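Local coordinates for archaeal actin homolog (Thermoplasma acidophilum, PDB 2FSJ), which polymerizes into bundles of helical filaments in a reaction that requires a nucleoside triphosphate, with ATP the best, at residues A[195-200]-A[280-285]; A[227-232]-A[272-277]; A[250-253]-A[257-260]. All blocks are in the same frame, centred on the assembly; numbering follows the deposited sequence.

All three contacts lie in the C-terminal half of this actin-like chain. Contact 1 holds Ser199 and contact 3 includes Gln251, both ATP-binding residues, but the packing of contact 3 lies away from the site. Along the chain they are concentric: 195-200, 227-232 and 250-253 come first, then 257-260, 272-277 and 280-285 answer in reverse order. Contacts 1 and 2 share helix 268-290, with centres about 11 Å apart. A probable hydrogen bond from Gly227 N to Ser199 O (2.7 Å) joins them. Contact 3 lies about 14 Å from contact 2, centre to centre; Ile230 touches Ala250 and Gln251 between them. The contacts run from the four-stranded sheet that holds strand 191-197 out to the hairpin 258-265.

Contact 1 (A[195-200]-A[280-285]); sequences IDVGSR and NRIIEN
Ile282 meets Ile195 and Val197 with two different methyl groups. Its CG2 faces the CG2 of Ile195, methyl to methyl, at 4.4 Å. Its CD1 reaches forward to Val197, where it stands 4.4 Å from CG2 and 4.5 Å from CG1, so the tip of the isoleucine side chain faces both valine methyls. The torsions explain this division. In Ile282, CG2 lies opposite the backbone N (chi1 -68°), and CD1 extends along the CG1 arm (chi2 157°). Val197 has CG1 turned anti to its N (chi1 -175°), which puts CG2 opposite the carbonyl carbon.

The packing is light. The two segments bury 88 Å² between them, about half of it on Ile282, and the backbones stay well apart, with 9.2 Å between the CA atoms of Val197 and Ile282. All three side chains are buried, so other residues complete the packing. Thr202 of strand 202-208 touches all three, Phe314 lies against Ile195 and Val197, and Ile310 lies against Ile282.

Ile195 and Val197 point the same way because they are two apart on strand 191-197. The strand is held in its sheet by backbone bonds from Ile195 and Val197 to Val303 and from Asp196 to Asp203. Past Val197 the chain turns through Gly198 to Ser199, an ATP-binding residue. This is a helix packed on a sheet by aliphatic side chains, as in the alpha/beta domains of the actin and Hsp70 superfamily. The turn after Val197 probably corresponds to the phosphate-2 loop of that fold.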
loop_
_atom_site.group_PDB
_atom_site.type_symbol
_atom_site.label_atom_id
_atom_site.label_comp_id
_atom_site.label_asym_id
_atom_site.label_seq_id
_atom_site.Cartn_x
_atom_site.Cartn_y
_atom_site.Cartn_z
ATOM N N ILE A 195 2.578 -6.816 -10.492
ATOM C CA ILE A 195 3.578 -7.256 -9.526
ATOM C C ILE A 195 3.783 -6.113 -8.519
ATOM O O ILE A 195 4.355 -5.066 -8.844
ATOM C CB ILE A 195 4.882 -7.620 -10.249
ATOM C CG1 ILE A 195 4.640 -8.724 -11.291
ATOM C CG2 ILE A 195 5.941 -8.068 -9.222
ATOM C CD1 ILE A 195 5.755 -8.852 -12.314
ATOM N N ASP A 196 3.235 -6.271 -7.318
ATOM C CA ASP A 196 3.219 -5.199 -6.306
ATOM C C ASP A 196 4.242 -5.516 -5.222
ATOM O O ASP A 196 4.004 -6.361 -4.384
ATOM C CB ASP A 196 1.827 -5.171 -5.731
ATOM C CG ASP A 196 1.553 -3.973 -4.856
ATOM O OD1 ASP A 196 2.494 -3.270 -4.426
ATOM O OD2 ASP A 196 0.373 -3.685 -4.549
ATOM N N VAL A 197 5.393 -4.862 -5.265
ATOM C CA VAL A 197 6.473 -5.160 -4.350
ATOM C C VAL A 197 6.311 -4.216 -3.163
ATOM O O VAL A 197 6.513 -2.995 -3.288
ATOM C CB VAL A 197 7.901 -4.939 -4.963
ATOM C CG1 VAL A 197 8.938 -5.399 -3.963
ATOM C CG2 VAL A 197 8.082 -5.749 -6.224
ATOM N N GLY A 198 5.869 -4.762 -2.059
ATOM C CA GLY A 198 5.777 -3.994 -0.828
ATOM C C GLY A 198 6.962 -4.278 0.098
ATOM O O GLY A 198 7.945 -4.917 -0.301
ATOM N N SER A 199 6.845 -3.799 1.337
ATOM C CA SER A 199 7.886 -3.990 2.337
ATOM C C SER A 199 8.035 -5.454 2.757
ATOM O O SER A 199 9.137 -5.999 2.808
ATOM C CB SER A 199 7.600 -3.102 3.559
ATOM O OG SER A 199 8.764 -3.006 4.377
ATOM N N ARG A 200 6.917 -6.109 3.035
ATOM C CA ARG A 200 6.932 -7.478 3.545
ATOM C C ARG A 200 6.470 -8.568 2.581
ATOM O O ARG A 200 6.851 -9.737 2.717
ATOM C CB ARG A 200 6.078 -7.503 4.822
ATOM C CG ARG A 200 6.878 -7.048 6.041
ATOM C CD ARG A 200 6.040 -6.899 7.274
ATOM N NE ARG A 200 5.839 -8.132 8.034
ATOM C CZ ARG A 200 6.718 -8.656 8.885
ATOM N NH1 ARG A 200 7.911 -8.097 9.077
ATOM N NH2 ARG A 200 6.406 -9.761 9.541
ATOM N N ASN A 280 15.779 -11.183 -8.459
ATOM C CA ASN A 280 15.976 -12.518 -8.966
ATOM C C ASN A 280 15.031 -13.544 -8.281
ATOM O O ASN A 280 14.473 -14.436 -8.968
ATOM C CB ASN A 280 17.473 -12.939 -8.854
ATOM C CG ASN A 280 18.363 -12.209 -9.846
ATOM O OD1 ASN A 280 17.879 -11.573 -10.787
ATOM N ND2 ASN A 280 19.649 -12.329 -9.669
ATOM N N ARG A 281 14.815 -13.421 -6.962
ATOM C CA ARG A 281 13.955 -14.378 -6.261
ATOM C C ARG A 281 12.506 -14.209 -6.679
ATOM O O ARG A 281 11.801 -15.198 -6.863
ATOM C CB ARG A 281 14.037 -14.250 -4.744
ATOM C CG ARG A 281 15.360 -14.797 -4.188
ATOM C CD ARG A 281 15.446 -14.734 -2.691
ATOM N NE ARG A 281 16.705 -15.296 -2.184
ATOM C CZ ARG A 281 16.880 -16.553 -1.737
ATOM N NH1 ARG A 281 15.881 -17.451 -1.736
ATOM N NH2 ARG A 281 18.080 -16.908 -1.289
ATOM N N ILE A 282 12.069 -12.969 -6.856
ATOM C CA ILE A 282 10.702 -12.729 -7.285
ATOM C C ILE A 282 10.477 -13.251 -8.687
ATOM O O ILE A 282 9.471 -13.949 -8.947
ATOM C CB ILE A 282 10.353 -11.225 -7.187
ATOM C CG1 ILE A 282 10.305 -10.796 -5.721
ATOM C CG2 ILE A 282 9.034 -10.919 -7.877
ATOM C CD1 ILE A 282 10.531 -9.307 -5.537
ATOM N N ILE A 283 11.410 -12.946 -9.587
ATOM C CA ILE A 283 11.310 -13.389 -10.971
ATOM C C ILE A 283 11.267 -14.937 -11.062
ATOM O O ILE A 283 10.437 -15.524 -11.776
ATOM C CB ILE A 283 12.465 -12.845 -11.776
ATOM C CG1 ILE A 283 12.291 -11.328 -12.000
ATOM C CG2 ILE A 283 12.652 -13.657 -13.100
ATOM C CD1 ILE A 283 13.591 -10.609 -12.352
ATOM N N GLU A 284 12.136 -15.595 -10.311
ATOM C CA GLU A 284 12.157 -17.067 -10.320
ATOM C C GLU A 284 10.839 -17.681 -9.827
ATOM O O GLU A 284 10.348 -18.640 -10.386
ATOM C CB GLU A 284 13.310 -17.572 -9.447
ATOM C CG GLU A 284 13.198 -19.038 -9.105
ATOM C CD GLU A 284 14.158 -19.483 -8.005
ATOM O OE1 GLU A 284 14.110 -18.914 -6.847
ATOM O OE2 GLU A 284 14.951 -20.416 -8.301
ATOM N N ASN A 285 10.274 -17.121 -8.766
ATOM C CA ASN A 285 9.009 -17.573 -8.221
ATOM C C ASN A 285 7.805 -17.295 -9.176
ATOM O O ASN A 285 6.964 -18.159 -9.392
ATOM C CB ASN A 285 8.802 -16.935 -6.843
ATOM C CG ASN A 285 9.265 -17.828 -5.680
ATOM O OD1 ASN A 285 10.473 -17.906 -5.349
ATOM N ND2 ASN A 285 8.313 -18.487 -5.040
#

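Contact 2 (A[227-232]-A[272-277]); sequences GDAISA and GPILED
The CG2 methyl of Ile274 fits against the turn of helix 226-241 that carries Ala229 and Ala232. It lies 3.8 Å from Ala229 CB and 3.8 Å from Ala232 CB. It also touches the backbone, 3.6 Å from Ala229 O and 3.6 Å from Ala229 CA. The methyl reaches this place because it is set opposite the backbone N of Ile274 (chi1 -66°), while CG1 lies anti to the carbonyl carbon. Leu275 adds one more touch: its CD2 comes within 4.0 Å of Ala229 CB. The small alanines let the helices come near each other. The axes of the two short segments approach to 9.4 Å, and the CA atoms of Ala229 and Ile274 are 5.9 Å apart. The helices run roughly antiparallel, with 146° between their directions.

The methyl packing round Ala229 is tight, but the Asp277 side is loose. Asp277 starts toward the other helix, yet its OD2 stays 6.9 Å from Ala232 CB; OD2 has a long, weak ion pair with Arg281 instead. Glu276 is exposed and forms a salt bridge with Arg313. On helix 226-241, Ser231 turns back on its own helix. Its OG and its N both bond Gly227 O, from opposite faces of the carbonyl plane. Ile230 points away from helix 268-290 and packs on helix 247-253, which holds the ATP-binding Gln251.

Across the interface the partners are methyl groups, with the CA and O of Ala229 also touched by a methyl. The contact is therefore held by close apolar fit. Neither Asp277 nor Glu276 pairs with segment 227-232.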
loop_
_atom_site.group_PDB
_atom_site.type_symbol
_atom_site.label_atom_id
_atom_site.label_comp_id
_atom_site.label_asym_id
_atom_site.label_seq_id
_atom_site.Cartn_x
_atom_site.Cartn_y
_atom_site.Cartn_z
ATOM N N GLY A 227 11.669 -5.087 2.647
ATOM C CA GLY A 227 12.163 -5.282 4.003
ATOM C C GLY A 227 13.218 -6.341 4.129
ATOM O O GLY A 227 14.080 -6.277 5.000
ATOM N N ASP A 228 13.172 -7.322 3.249
ATOM C CA ASP A 228 14.217 -8.349 3.195
ATOM C C ASP A 228 15.537 -7.777 2.706
ATOM O O ASP A 228 16.589 -8.141 3.227
ATOM C CB ASP A 228 13.787 -9.500 2.344
ATOM C CG ASP A 228 12.513 -10.179 2.896
ATOM O OD1 ASP A 228 12.580 -10.794 3.989
ATOM O OD2 ASP A 228 11.390 -10.078 2.351
ATOM N N ALA A 229 15.473 -6.852 1.759
ATOM C CA ALA A 229 16.668 -6.122 1.307
ATOM C C ALA A 229 17.184 -5.183 2.396
ATOM O O ALA A 229 18.387 -5.128 2.610
ATOM C CB ALA A 229 16.410 -5.354 -0.004
ATOM N N ILE A 230 16.270 -4.513 3.105
ATOM C CA ILE A 230 16.633 -3.626 4.233
ATOM C C ILE A 230 17.304 -4.432 5.367
ATOM O O ILE A 230 18.352 -4.028 5.910
ATOM C CB ILE A 230 15.393 -2.891 4.768
ATOM C CG1 ILE A 230 14.827 -1.941 3.702
ATOM C CG2 ILE A 230 15.714 -2.102 6.032
ATOM C CD1 ILE A 230 13.365 -1.588 3.930
ATOM N N SER A 231 16.748 -5.596 5.678
ATOM C CA SER A 231 17.349 -6.444 6.716
ATOM C C SER A 231 18.704 -6.974 6.286
ATOM O O SER A 231 19.653 -7.029 7.107
ATOM C CB SER A 231 16.430 -7.606 7.096
ATOM O OG SER A 231 15.312 -7.048 7.787
ATOM N N ALA A 232 18.816 -7.370 5.038
ATOM C CA ALA A 232 20.108 -7.846 4.521
ATOM C C ALA A 232 21.191 -6.733 4.568
ATOM O O ALA A 232 22.316 -6.980 4.944
ATOM C CB ALA A 232 19.975 -8.423 3.107
ATOM N N GLY A 272 23.178 -2.573 -4.201
ATOM C CA GLY A 272 22.977 -3.084 -5.540
ATOM C C GLY A 272 22.793 -4.589 -5.664
ATOM O O GLY A 272 21.772 -5.052 -6.174
ATOM N N PRO A 273 23.778 -5.358 -5.249
ATOM C CA PRO A 273 23.694 -6.827 -5.218
ATOM C C PRO A 273 22.556 -7.454 -4.372
ATOM O O PRO A 273 22.062 -8.535 -4.711
ATOM C CB PRO A 273 25.058 -7.213 -4.648
ATOM C CG PRO A 273 25.909 -6.093 -5.022
ATOM C CD PRO A 273 25.109 -4.878 -4.835
ATOM N N ILE A 274 22.161 -6.784 -3.293
ATOM C CA ILE A 274 21.083 -7.244 -2.413
ATOM C C ILE A 274 19.745 -7.045 -3.173
ATOM O O ILE A 274 18.916 -7.928 -3.200
ATOM C CB ILE A 274 21.108 -6.436 -1.097
ATOM C CG1 ILE A 274 22.405 -6.740 -0.301
ATOM C CG2 ILE A 274 19.899 -6.706 -0.267
ATOM C CD1 ILE A 274 22.770 -5.673 0.625
ATOM N N LEU A 275 19.570 -5.892 -3.787
ATOM C CA LEU A 275 18.398 -5.594 -4.612
ATOM C C LEU A 275 18.256 -6.467 -5.843
ATOM O O LEU A 275 17.133 -6.861 -6.215
ATOM C CB LEU A 275 18.362 -4.110 -4.997
ATOM C CG LEU A 275 18.061 -3.133 -3.855
ATOM C CD1 LEU A 275 18.419 -1.671 -4.291
ATOM C CD2 LEU A 275 16.663 -3.227 -3.338
ATOM N N GLU A 276 19.361 -6.822 -6.464
ATOM C CA GLU A 276 19.328 -7.784 -7.574
ATOM C C GLU A 276 18.918 -9.174 -7.095
ATOM O O GLU A 276 18.169 -9.870 -7.771
ATOM C CB GLU A 276 20.709 -7.908 -8.224
ATOM C CG GLU A 276 20.682 -8.632 -9.552
ATOM C CD GLU A 276 21.013 -7.671 -10.685
ATOM O OE1 GLU A 276 22.199 -7.233 -10.744
ATOM O OE2 GLU A 276 20.089 -7.318 -11.484
ATOM N N ASP A 277 19.396 -9.562 -5.922
ATOM C CA ASP A 277 18.984 -10.816 -5.314
ATOM C C ASP A 277 17.489 -10.816 -5.043
ATOM O O ASP A 277 16.843 -11.804 -5.310
ATOM C CB ASP A 277 19.720 -11.095 -4.002
ATOM C CG ASP A 277 19.369 -12.447 -3.427
ATOM O OD1 ASP A 277 19.576 -13.484 -4.101
ATOM O OD2 ASP A 277 18.807 -12.594 -2.326
#

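Contact 3 (A[250-253]-A[257-260]); sequences AQEA and PVMF
Ala253 and Val258 each have a backbone hydrogen bond, Ala253 with Gly267 and Val258 with Val265, and their side chains meet each other. Those bonds tie both sides of this short contact to the same returning piece of chain. Between the two segments the touching is mainly apolar. Val258 presents one methyl to each partner. Its CG2 lies 3.8 Å from Ala253 CB, methyl to methyl. Its CG1 lies 3.8 Å from Glu252 CB and 4.0 Å from Glu252 OE1.

The first torsion of Val258 (chi1 -65°) sets this fork. CG1 stands opposite the carbonyl carbon, and CG2 takes the crowded position between the backbone N and the carbonyl carbon. Glu252 crosses the valine obliquely. Its chain is extended beyond CG (chi2 -171°), and the turn of the carboxylate about CG-CD brings OE1 to CG1. That approach is a van der Waals touch, not a polar bond. Glu252 is exposed, so the glutamate covers the outer edge of the contact. Ala253 and Val258 are buried, on the inner side.

The backbones are closest at Ala253 and Pro257, with 5.3 Å between their CA atoms. Leu249 and Val265 also touch Val258, and Leu233 of helix 226-241 touches Ala253. The side chain of Gln251, an ATP-binding residue, rests on Ile230 instead. The arrangement is a short helix, a tight connection and a two-stranded hairpin, 258-260 with 263-265, packed back on helix 247-253. It probably belongs to the counterpart of subdomain IIB of actin-like proteins.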
loop_
_atom_site.group_PDB
_atom_site.type_symbol
_atom_site.label_atom_id
_atom_site.label_comp_id
_atom_site.label_asym_id
_atom_site.label_seq_id
_atom_site.Cartn_x
_atom_site.Cartn_y
_atom_site.Cartn_z
ATOM N N ALA A 250 18.281 2.499 7.395
ATOM C CA ALA A 250 18.672 1.449 6.461
ATOM C C ALA A 250 17.878 1.486 5.162
ATOM O O ALA A 250 18.408 1.240 4.115
ATOM C CB ALA A 250 18.496 0.070 7.114
ATOM N N GLN A 251 16.590 1.742 5.240
ATOM C CA GLN A 251 15.783 1.890 4.020
ATOM C C GLN A 251 16.344 3.029 3.142
ATOM O O GLN A 251 16.541 2.857 1.950
ATOM C CB GLN A 251 14.307 2.106 4.377
ATOM C CG GLN A 251 13.405 2.324 3.136
ATOM C CD GLN A 251 11.967 1.940 3.389
ATOM O OE1 GLN A 251 11.509 2.006 4.512
ATOM N NE2 GLN A 251 11.255 1.513 2.338
ATOM N N GLU A 252 16.703 4.155 3.752
ATOM C CA GLU A 252 17.345 5.249 3.002
ATOM C C GLU A 252 18.613 4.765 2.370
ATOM O O GLU A 252 18.891 5.076 1.226
ATOM C CB GLU A 252 17.727 6.417 3.899
ATOM C CG GLU A 252 16.605 7.189 4.546
ATOM C CD GLU A 252 17.160 8.450 5.224
ATOM O OE1 GLU A 252 18.054 9.103 4.608
ATOM O OE2 GLU A 252 16.736 8.764 6.377
ATOM N N ALA A 253 19.377 3.966 3.105
ATOM C CA ALA A 253 20.679 3.514 2.628
ATOM C C ALA A 253 20.607 2.584 1.419
ATOM O O ALA A 253 21.621 2.272 0.803
ATOM C CB ALA A 253 21.489 2.896 3.788
ATOM N N PRO A 257 24.072 6.780 0.196
ATOM C CA PRO A 257 24.834 6.626 1.447
ATOM C C PRO A 257 24.273 7.541 2.523
ATOM O O PRO A 257 23.685 8.598 2.268
ATOM C CB PRO A 257 26.278 6.954 1.043
ATOM C CG PRO A 257 26.284 6.862 -0.494
ATOM C CD PRO A 257 24.912 7.320 -0.901
ATOM N N VAL A 258 24.375 7.064 3.752
ATOM C CA VAL A 258 23.867 7.758 4.912
ATOM C C VAL A 258 24.980 7.839 5.937
ATOM O O VAL A 258 25.961 7.097 5.859
ATOM C CB VAL A 258 22.650 7.039 5.544
ATOM C CG1 VAL A 258 21.434 7.035 4.567
ATOM C CG2 VAL A 258 23.017 5.580 6.023
ATOM N N MET A 259 24.793 8.737 6.890
ATOM C CA MET A 259 25.678 8.902 8.027
ATOM C C MET A 259 25.031 8.267 9.239
ATOM O O MET A 259 23.841 8.509 9.497
ATOM C CB MET A 259 25.871 10.396 8.344
ATOM C CG MET A 259 26.531 11.211 7.285
ATOM S SD MET A 259 28.140 10.554 6.771
ATOM C CE MET A 259 29.076 10.603 8.290
ATOM N N PHE A 260 25.817 7.478 9.970
ATOM C CA PHE A 260 25.421 6.902 11.248
ATOM C C PHE A 260 26.655 6.861 12.168
ATOM O O PHE A 260 27.722 6.391 11.772
ATOM C CB PHE A 260 24.781 5.500 11.088
ATOM C CG PHE A 260 24.240 4.944 12.383
ATOM C CD1 PHE A 260 23.090 5.493 12.965
ATOM C CD2 PHE A 260 24.896 3.904 13.049
ATOM C CE1 PHE A 260 22.603 5.017 14.185
ATOM C CE2 PHE A 260 24.410 3.415 14.283
ATOM C CZ PHE A 260 23.261 3.975 14.847
#